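Local coordinates for tungstate ABC transporter, periplasmic tungstate-binding protein (Geobacter sulfurreducens, PDB 3LR1) that probably captures tungstate in the periplasm and delivers it to the membrane components of an ABC importer, at residues A[25-30]-A[221-226]; A[54-59]-A[211-216]. All coordinates share one frame; numbering follows the deposited sequence.

Contact 1 of 2, residues A[25-30]-A[221-226]; sequences LPPFEK and IDYVTG
Tyr223 reaches from helix 214-224 and lays one face of its ring against the beta carbon of Phe28 on helix 20-32. Phe28 CB stands over that face, displaced toward the rim, 4.0 Å from the centroid of the Tyr223 ring and 20° off its normal, a CH-pi contact. The two rings meet obliquely, with their centroids 5.7 Å apart and planes at 40°, and Phe28 CD1 comes within 3.8 Å of Tyr223 CB. With CG anti to the backbone N (chi1 165°), the tyrosine ring points across to helix 20-32, where Phe28 CB sits over its face. Farther out, the Pro27 ring crosses the tyrosine at about a right angle, with Pro27 CG 3.6 Å from Tyr223 OH. In this periplasmic binding protein fold both helices pack beside the mixed sheet: Phe28 and Leu25 lean on strand 35-41, while Val224 and Thr225 touch strand 78-90. Tyr223 OH also hydrogen-bonds the carbonyl of Leu24, fastening the end of the ring to the neighbouring helix just ahead of Leu25. A leucine in place of Tyr223 would probably leave the Leu24 carbonyl without this phenolic partner and open a gap beside Pro27 and Phe28. Where helix 214-224 ends, Ile221 O accepts both Thr225 N and, at 2.8 Å, Thr225 OG1, the two donors arriving from opposite faces of the carbonyl plane. Glu228 and Ile232 of helix 227-235 touch both Pro27 and Tyr223.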
ATOM      1  N   LEU A  25      14.203  -7.807   2.219  1.00 14.05           N
ATOM      2  CA  LEU A  25      14.462  -9.063   1.543  1.00 12.80           C
ATOM      3  C   LEU A  25      15.917  -9.634   1.581  1.00 13.68           C
ATOM      4  O   LEU A  25      16.087 -10.827   1.643  1.00 13.31           O
ATOM      5  CB  LEU A  25      13.915  -9.041   0.098  1.00 13.28           C
ATOM      6  CG  LEU A  25      12.407  -8.802  -0.032  1.00 14.83           C
ATOM      7  CD1 LEU A  25      11.968  -8.615  -1.582  1.00 18.66           C
ATOM      8  CD2 LEU A  25      11.655  -9.933   0.618  1.00 15.17           C
ATOM      9  N   PRO A  26      16.962  -8.804   1.503  1.00 14.63           N
ATOM     10  CA  PRO A  26      18.302  -9.405   1.442  1.00 14.52           C
ATOM     11  C   PRO A  26      18.729 -10.395   2.532  1.00 13.99           C
ATOM     12  O   PRO A  26      19.355 -11.440   2.200  1.00 12.89           O
ATOM     13  CB  PRO A  26      19.219  -8.209   1.324  1.00 16.63           C
ATOM     14  CG  PRO A  26      18.393  -7.199   0.540  1.00 15.40           C
ATOM     15  CD  PRO A  26      16.995  -7.367   1.167  1.00 15.70           C
ATOM     16  N   PRO A  27      18.406 -10.131   3.801  1.00 13.83           N
ATOM     17  CA  PRO A  27      18.742 -11.168   4.781  1.00 13.27           C
ATOM     18  C   PRO A  27      18.064 -12.493   4.542  1.00 11.68           C
ATOM     19  O   PRO A  27      18.677 -13.513   4.759  1.00 10.82           O
ATOM     20  CB  PRO A  27      18.266 -10.582   6.079  1.00 15.98           C
ATOM     21  CG  PRO A  27      18.186  -9.055   5.784  1.00 15.59           C
ATOM     22  CD  PRO A  27      17.702  -8.984   4.425  1.00 14.00           C
ATOM     23  N   PHE A  28      16.811 -12.477   4.078  1.00 12.09           N
ATOM     24  CA  PHE A  28      16.097 -13.712   3.675  1.00 11.53           C
ATOM     25  C   PHE A  28      16.774 -14.361   2.483  1.00 10.99           C
ATOM     26  O   PHE A  28      16.960 -15.595   2.454  1.00 10.39           O
ATOM     27  CB  PHE A  28      14.640 -13.410   3.369  1.00 13.07           C
ATOM     28  CG  PHE A  28      13.850 -14.584   2.911  1.00 12.96           C
ATOM     29  CD1 PHE A  28      13.391 -15.477   3.840  1.00 12.33           C
ATOM     30  CD2 PHE A  28      13.664 -14.846   1.524  1.00 13.98           C
ATOM     31  CE1 PHE A  28      12.700 -16.647   3.433  1.00 12.64           C
ATOM     32  CE2 PHE A  28      12.945 -15.957   1.077  1.00 15.72           C
ATOM     33  CZ  PHE A  28      12.460 -16.870   2.015  1.00 15.71           C
ATOM     34  N   GLU A  29      17.126 -13.560   1.484  1.00 10.68           N
ATOM     35  CA  GLU A  29      17.806 -14.094   0.295  1.00 12.27           C
ATOM     36  C   GLU A  29      19.117 -14.780   0.651  1.00 11.29           C
ATOM     37  O   GLU A  29      19.414 -15.890   0.178  1.00 10.72           O
ATOM     38  CB  GLU A  29      18.002 -12.996  -0.746  1.00 12.26           C
ATOM     39  CG  GLU A  29      16.651 -12.474  -1.332  1.00 15.55           C
ATOM     40  CD  GLU A  29      16.777 -11.235  -2.235  1.00 16.73           C
ATOM     41  OE1 GLU A  29      17.479 -10.253  -1.847  1.00 20.90           O
ATOM     42  OE2 GLU A  29      16.168 -11.245  -3.329  1.00 16.10           O
ATOM     43  N   LYS A  30      19.886 -14.137   1.529  1.00 11.00           N
ATOM     44  CA  LYS A  30      21.165 -14.707   1.970  1.00  9.53           C
ATOM     45  C   LYS A  30      20.935 -15.975   2.756  1.00  9.14           C
ATOM     46  O   LYS A  30      21.618 -16.978   2.549  1.00  9.91           O
ATOM     47  CB  LYS A  30      21.923 -13.673   2.798  1.00  8.86           C
ATOM     48  CG  LYS A  30      23.301 -14.109   3.209  1.00 11.24           C
ATOM     49  CD  LYS A  30      24.083 -12.957   3.849  1.00 14.03           C
ATOM     50  CE  LYS A  30      25.516 -13.380   4.114  1.00 18.12           C
ATOM     51  NZ  LYS A  30      26.318 -13.735   2.907  1.00 25.42           N
ATOM     52  N   ILE A 221       7.108 -15.871   4.779  1.00 17.51           N
ATOM     53  CA  ILE A 221       6.112 -15.320   5.656  1.00 16.84           C
ATOM     54  C   ILE A 221       6.578 -15.396   7.132  1.00 15.69           C
ATOM     55  O   ILE A 221       6.403 -14.451   7.892  1.00 15.24           O
ATOM     56  CB  ILE A 221       4.737 -16.038   5.490  1.00 16.64           C
ATOM     57  CG1 ILE A 221       4.184 -15.726   4.073  1.00 16.85           C
ATOM     58  CG2 ILE A 221       3.800 -15.559   6.621  1.00 16.32           C
ATOM     59  CD1 ILE A 221       2.850 -16.479   3.669  1.00 17.01           C
ATOM     60  N   ASP A 222       7.170 -16.500   7.512  1.00 17.19           N
ATOM     61  CA  ASP A 222       7.732 -16.684   8.877  1.00 18.32           C
ATOM     62  C   ASP A 222       8.794 -15.628   9.177  1.00 17.74           C
ATOM     63  O   ASP A 222       8.884 -15.092  10.281  1.00 18.60           O
ATOM     64  CB  ASP A 222       8.330 -18.104   9.035  1.00 19.37           C
ATOM     65  CG  ASP A 222       7.238 -19.237   9.109  1.00 25.09           C
ATOM     66  OD1 ASP A 222       6.037 -18.949   9.322  1.00 28.80           O
ATOM     67  OD2 ASP A 222       7.589 -20.441   8.968  1.00 32.56           O
ATOM     68  N   TYR A 223       9.571 -15.328   8.140  1.00 17.62           N
ATOM     69  CA  TYR A 223      10.655 -14.366   8.242  1.00 16.78           C
ATOM     70  C   TYR A 223      10.149 -12.969   8.455  1.00 15.49           C
ATOM     71  O   TYR A 223      10.592 -12.287   9.376  1.00 15.72           O
ATOM     72  CB  TYR A 223      11.642 -14.464   7.056  1.00 15.72           C
ATOM     73  CG  TYR A 223      12.534 -13.226   6.976  1.00 17.29           C
ATOM     74  CD1 TYR A 223      13.639 -13.047   7.808  1.00 20.11           C
ATOM     75  CD2 TYR A 223      12.256 -12.249   6.064  1.00 16.36           C
ATOM     76  CE1 TYR A 223      14.444 -11.885   7.701  1.00 18.98           C
ATOM     77  CE2 TYR A 223      13.031 -11.098   5.973  1.00 17.64           C
ATOM     78  CZ  TYR A 223      14.094 -10.929   6.785  1.00 17.43           C
ATOM     79  OH  TYR A 223      14.772  -9.786   6.684  1.00 17.03           O
ATOM     80  N   VAL A 224       9.272 -12.531   7.576  1.00 15.47           N
ATOM     81  CA  VAL A 224       8.691 -11.210   7.599  1.00 16.14           C
ATOM     82  C   VAL A 224       7.949 -10.975   8.908  1.00 17.40           C
ATOM     83  O   VAL A 224       8.027  -9.941   9.438  1.00 19.08           O
ATOM     84  CB  VAL A 224       7.809 -10.999   6.338  1.00 15.16           C
ATOM     85  CG1 VAL A 224       7.057  -9.775   6.433  1.00 19.50           C
ATOM     86  CG2 VAL A 224       8.694 -11.025   5.022  1.00 15.16           C
ATOM     87  N   THR A 225       7.271 -11.961   9.456  1.00 19.38           N
ATOM     88  CA  THR A 225       6.566 -11.800  10.739  1.00 20.65           C
ATOM     89  C   THR A 225       7.401 -12.212  11.938  1.00 20.85           C
ATOM     90  O   THR A 225       6.925 -12.225  13.091  1.00 20.58           O
ATOM     91  CB  THR A 225       5.265 -12.630  10.710  1.00 20.99           C
ATOM     92  OG1 THR A 225       5.569 -14.029  10.500  1.00 20.70           O
ATOM     93  CG2 THR A 225       4.343 -12.095   9.598  1.00 20.19           C
ATOM     94  N   GLY A 226       8.629 -12.635  11.686  1.00 21.77           N
ATOM     95  CA  GLY A 226       9.539 -12.990  12.777  1.00 22.16           C
ATOM     96  C   GLY A 226      10.309 -11.826  13.337  1.00 22.75           C
ATOM     97  O   GLY A 226      10.215 -10.694  12.845  1.00 22.85           O
TER

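Contact 2 of 2, residues A[54-59]-A[211-216]; sequences DVDVVF and HVKYDL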
ATOM      1  N   ASP A  54       1.033 -17.641 -11.076  1.00 12.85           N
ATOM      2  CA  ASP A  54       2.244 -17.088 -11.715  1.00 13.72           C
ATOM      3  C   ASP A  54       3.166 -16.432 -10.709  1.00 12.53           C
ATOM      4  O   ASP A  54       4.258 -16.002 -11.077  1.00 15.31           O
ATOM      5  CB  ASP A  54       1.893 -16.089 -12.863  1.00 14.36           C
ATOM      6  CG  ASP A  54       1.469 -16.794 -14.141  1.00 16.54           C
ATOM      7  OD1 ASP A  54       2.337 -17.515 -14.701  1.00 25.36           O
ATOM      8  OD2 ASP A  54       0.301 -16.686 -14.609  1.00 15.47           O
ATOM      9  N   VAL A  55       2.702 -16.291  -9.455  1.00 11.67           N
ATOM     10  CA  VAL A  55       3.575 -15.960  -8.346  1.00 12.20           C
ATOM     11  C   VAL A  55       3.370 -16.932  -7.196  1.00 12.47           C
ATOM     12  O   VAL A  55       2.394 -17.692  -7.171  1.00 13.82           O
ATOM     13  CB  VAL A  55       3.343 -14.522  -7.839  1.00 12.52           C
ATOM     14  CG1 VAL A  55       3.750 -13.501  -8.955  1.00 12.39           C
ATOM     15  CG2 VAL A  55       1.852 -14.300  -7.341  1.00 13.21           C
ATOM     16  N   ASP A  56       4.300 -16.914  -6.229  1.00 12.95           N
ATOM     17  CA  ASP A  56       4.248 -17.842  -5.071  1.00 12.63           C
ATOM     18  C   ASP A  56       3.691 -17.187  -3.768  1.00 13.53           C
ATOM     19  O   ASP A  56       3.206 -17.865  -2.862  1.00 13.53           O
ATOM     20  CB  ASP A  56       5.671 -18.345  -4.834  1.00 13.75           C
ATOM     21  CG  ASP A  56       6.333 -18.879  -6.091  1.00 15.59           C
ATOM     22  OD1 ASP A  56       5.831 -19.931  -6.607  1.00 17.95           O
ATOM     23  OD2 ASP A  56       7.371 -18.280  -6.527  1.00 15.80           O
ATOM     24  N   VAL A  57       3.824 -15.857  -3.695  1.00 13.69           N
ATOM     25  CA  VAL A  57       3.395 -15.063  -2.554  1.00 13.73           C
ATOM     26  C   VAL A  57       2.746 -13.783  -3.026  1.00 14.70           C
ATOM     27  O   VAL A  57       3.162 -13.221  -4.044  1.00 15.36           O
ATOM     28  CB  VAL A  57       4.627 -14.722  -1.698  1.00 15.54           C
ATOM     29  CG1 VAL A  57       4.238 -13.896  -0.473  1.00 18.86           C
ATOM     30  CG2 VAL A  57       5.256 -15.923  -1.200  1.00 15.80           C
ATOM     31  N   VAL A  58       1.719 -13.325  -2.301  1.00 13.62           N
ATOM     32  CA  VAL A  58       1.070 -12.079  -2.574  1.00 12.90           C
ATOM     33  C   VAL A  58       1.219 -11.209  -1.358  1.00 13.56           C
ATOM     34  O   VAL A  58       0.920 -11.664  -0.263  1.00 13.97           O
ATOM     35  CB  VAL A  58      -0.447 -12.288  -2.971  1.00 12.72           C
ATOM     36  CG1 VAL A  58      -1.153 -10.981  -3.150  1.00 14.67           C
ATOM     37  CG2 VAL A  58      -0.559 -13.139  -4.240  1.00 11.21           C
ATOM     38  N   PHE A  59       1.590  -9.942  -1.558  1.00 14.53           N
ATOM     39  CA  PHE A  59       1.786  -8.999  -0.428  1.00 14.69           C
ATOM     40  C   PHE A  59       1.112  -7.662  -0.770  1.00 15.71           C
ATOM     41  O   PHE A  59       1.623  -6.872  -1.590  1.00 16.93           O
ATOM     42  CB  PHE A  59       3.275  -8.822  -0.158  1.00 14.97           C
ATOM     43  CG  PHE A  59       3.609  -7.841   0.939  1.00 15.03           C
ATOM     44  CD1 PHE A  59       3.121  -7.982   2.185  1.00 17.34           C
ATOM     45  CD2 PHE A  59       4.427  -6.800   0.692  1.00 17.69           C
ATOM     46  CE1 PHE A  59       3.492  -7.121   3.231  1.00 17.72           C
ATOM     47  CE2 PHE A  59       4.811  -5.914   1.727  1.00 21.12           C
ATOM     48  CZ  PHE A  59       4.314  -6.093   2.983  1.00 21.05           C
ATOM     49  N   HIS A 211       2.971 -26.455  -8.602  1.00 23.07           N
ATOM     50  CA  HIS A 211       4.338 -26.016  -8.902  1.00 22.68           C
ATOM     51  C   HIS A 211       4.752 -24.734  -8.179  1.00 21.52           C
ATOM     52  O   HIS A 211       5.879 -24.298  -8.281  1.00 21.49           O
ATOM     53  CB  HIS A 211       4.512 -25.863 -10.397  1.00 23.14           C
ATOM     54  CG  HIS A 211       4.122 -27.096 -11.145  1.00 25.76           C
ATOM     55  ND1 HIS A 211       3.264 -27.077 -12.224  1.00 26.63           N
ATOM     56  CD2 HIS A 211       4.382 -28.400 -10.883  1.00 27.07           C
ATOM     57  CE1 HIS A 211       3.064 -28.319 -12.638  1.00 28.76           C
ATOM     58  NE2 HIS A 211       3.709 -29.141 -11.825  1.00 29.77           N
ATOM     59  N   VAL A 212       3.847 -24.127  -7.427  1.00 19.75           N
ATOM     60  CA  VAL A 212       4.224 -22.969  -6.667  1.00 20.34           C
ATOM     61  C   VAL A 212       5.303 -23.358  -5.584  1.00 20.14           C
ATOM     62  O   VAL A 212       5.355 -24.544  -5.114  1.00 21.25           O
ATOM     63  CB  VAL A 212       2.943 -22.468  -6.080  1.00 21.33           C
ATOM     64  CG1 VAL A 212       2.979 -22.356  -4.663  1.00 22.89           C
ATOM     65  CG2 VAL A 212       2.294 -21.361  -7.011  1.00 18.27           C
ATOM     66  N   LYS A 213       6.147 -22.405  -5.229  1.00 19.29           N
ATOM     67  CA  LYS A 213       7.269 -22.594  -4.266  1.00 20.87           C
ATOM     68  C   LYS A 213       6.710 -22.371  -2.832  1.00 19.48           C
ATOM     69  O   LYS A 213       6.972 -21.353  -2.190  1.00 17.06           O
ATOM     70  CB  LYS A 213       8.393 -21.568  -4.550  1.00 21.60           C
ATOM     71  CG  LYS A 213       9.106 -21.650  -5.958  1.00 26.18           C
ATOM     72  CD  LYS A 213      10.450 -22.348  -5.849  1.00 30.22           C
ATOM     73  CE  LYS A 213      11.111 -22.622  -7.221  1.00 32.62           C
ATOM     74  NZ  LYS A 213      10.615 -21.743  -8.266  1.00 32.58           N
ATOM     75  N   TYR A 214       5.873 -23.278  -2.360  1.00 19.91           N
ATOM     76  CA  TYR A 214       5.092 -23.030  -1.125  1.00 19.04           C
ATOM     77  C   TYR A 214       5.955 -23.055   0.132  1.00 19.69           C
ATOM     78  O   TYR A 214       5.788 -22.262   1.056  1.00 18.10           O
ATOM     79  CB  TYR A 214       3.944 -24.025  -1.002  1.00 19.22           C
ATOM     80  CG  TYR A 214       3.232 -23.994   0.310  1.00 17.28           C
ATOM     81  CD1 TYR A 214       2.203 -23.079   0.559  1.00 16.47           C
ATOM     82  CD2 TYR A 214       3.586 -24.879   1.331  1.00 20.53           C
ATOM     83  CE1 TYR A 214       1.526 -23.082   1.795  1.00 18.87           C
ATOM     84  CE2 TYR A 214       2.904 -24.887   2.554  1.00 21.55           C
ATOM     85  CZ  TYR A 214       1.876 -23.989   2.765  1.00 20.46           C
ATOM     86  OH  TYR A 214       1.233 -23.951   3.980  1.00 24.41           O
ATOM     87  N   ASP A 215       6.850 -24.014   0.170  1.00 19.87           N
ATOM     88  CA  ASP A 215       7.682 -24.195   1.342  1.00 21.10           C
ATOM     89  C   ASP A 215       8.564 -22.938   1.489  1.00 19.87           C
ATOM     90  O   ASP A 215       8.708 -22.379   2.598  1.00 20.13           O
ATOM     91  CB  ASP A 215       8.453 -25.546   1.253  1.00 21.43           C
ATOM     92  CG  ASP A 215       7.497 -26.817   1.255  1.00 23.75           C
ATOM     93  OD1 ASP A 215       6.546 -26.903   2.068  1.00 24.63           O
ATOM     94  OD2 ASP A 215       7.698 -27.768   0.463  1.00 30.79           O
ATOM     95  N   LEU A 216       9.080 -22.427   0.363  1.00 18.58           N
ATOM     96  CA  LEU A 216       9.875 -21.221   0.386  1.00 17.20           C
ATOM     97  C   LEU A 216       8.996 -19.982   0.708  1.00 16.67           C
ATOM     98  O   LEU A 216       9.389 -19.080   1.484  1.00 15.36           O
ATOM     99  CB  LEU A 216      10.549 -21.046  -0.952  1.00 18.68           C
ATOM    100  CG  LEU A 216      11.846 -20.284  -1.148  1.00 20.88           C
ATOM    101  CD1 LEU A 216      12.898 -20.566   0.018  1.00 22.00           C
ATOM    102  CD2 LEU A 216      12.503 -20.672  -2.501  1.00 21.69           C
TER
HETATM  103  O   HOH W   1       9.014 -18.914  -8.383  1.00 32.45           O
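An inverse gamma turn centred on Lys213, the N-cap residue of helix 214-224, meets the residue just ahead of strand 57-60 through the carboxylate of Asp56. The main bond runs from Lys213 N to Asp56 OD1, 2.8 Å long and nearly straight at 172°. The N-H comes from above the carboxylate, 57° out of its plane. Asp56 CG lies anti to the carbonyl carbon (chi1 -51°), a turn that brings the carboxylate across to the helix start. Around this bond the fit is close: Val212 CA lies 3.4 Å from Asp56 OD1, and Lys213 CB is 3.7 Å from the same oxygen. Val212 places CG2 alongside the backbone, 3.7 Å from Val55 O. The lysine chain crosses the carboxylate obliquely, and its bends at chi2 and chi4 leave NZ 5.1 Å from Asp56 OD2, too far for a direct salt bridge. A water spans that distance instead, donating to Asp56 OD2 at 2.6 Å and accepting a weak bond from Lys213 NZ at 3.3 Å. The nearby ammonium would probably help keep the aspartate negative. Asp56 OD2 also takes the backbone N-H of Lys8, so the two carboxylate oxygens join the helix start to strand 6-12. Strand 57-60 runs between strand 6-12, its parallel partner, and the antiparallel strand 197-204. Asp56 already bonds Lys8 and Val204 through its backbone, Val212 rests on Val204, and helix 214-224 leads away from the end of strand 57-60 where the chain enters it.

Overall arrangement
Contacts 1 and 2 lie with their centres 14 Å apart on the same side of the chain's centre, and both draw on helix 214-224. Contact 2 holds the start of that helix, while contact 1 uses its last turn; Phe28 CZ, 3.8 Å from Leu216 O, links the two directly. Along the chain the order is 25-30, 54-59, 211-216, 221-226, the inner pair belonging to contact 2. Segments from the early part of the chain thus meet segments close to its end, consistent with a lobe of a periplasmic binding protein that the chain leaves and later re-enters. Helix 214-224 is thereby tied at its start to the loop leading into strand 57-60, an inner strand of the sheet, and at its other end to helix 20-32.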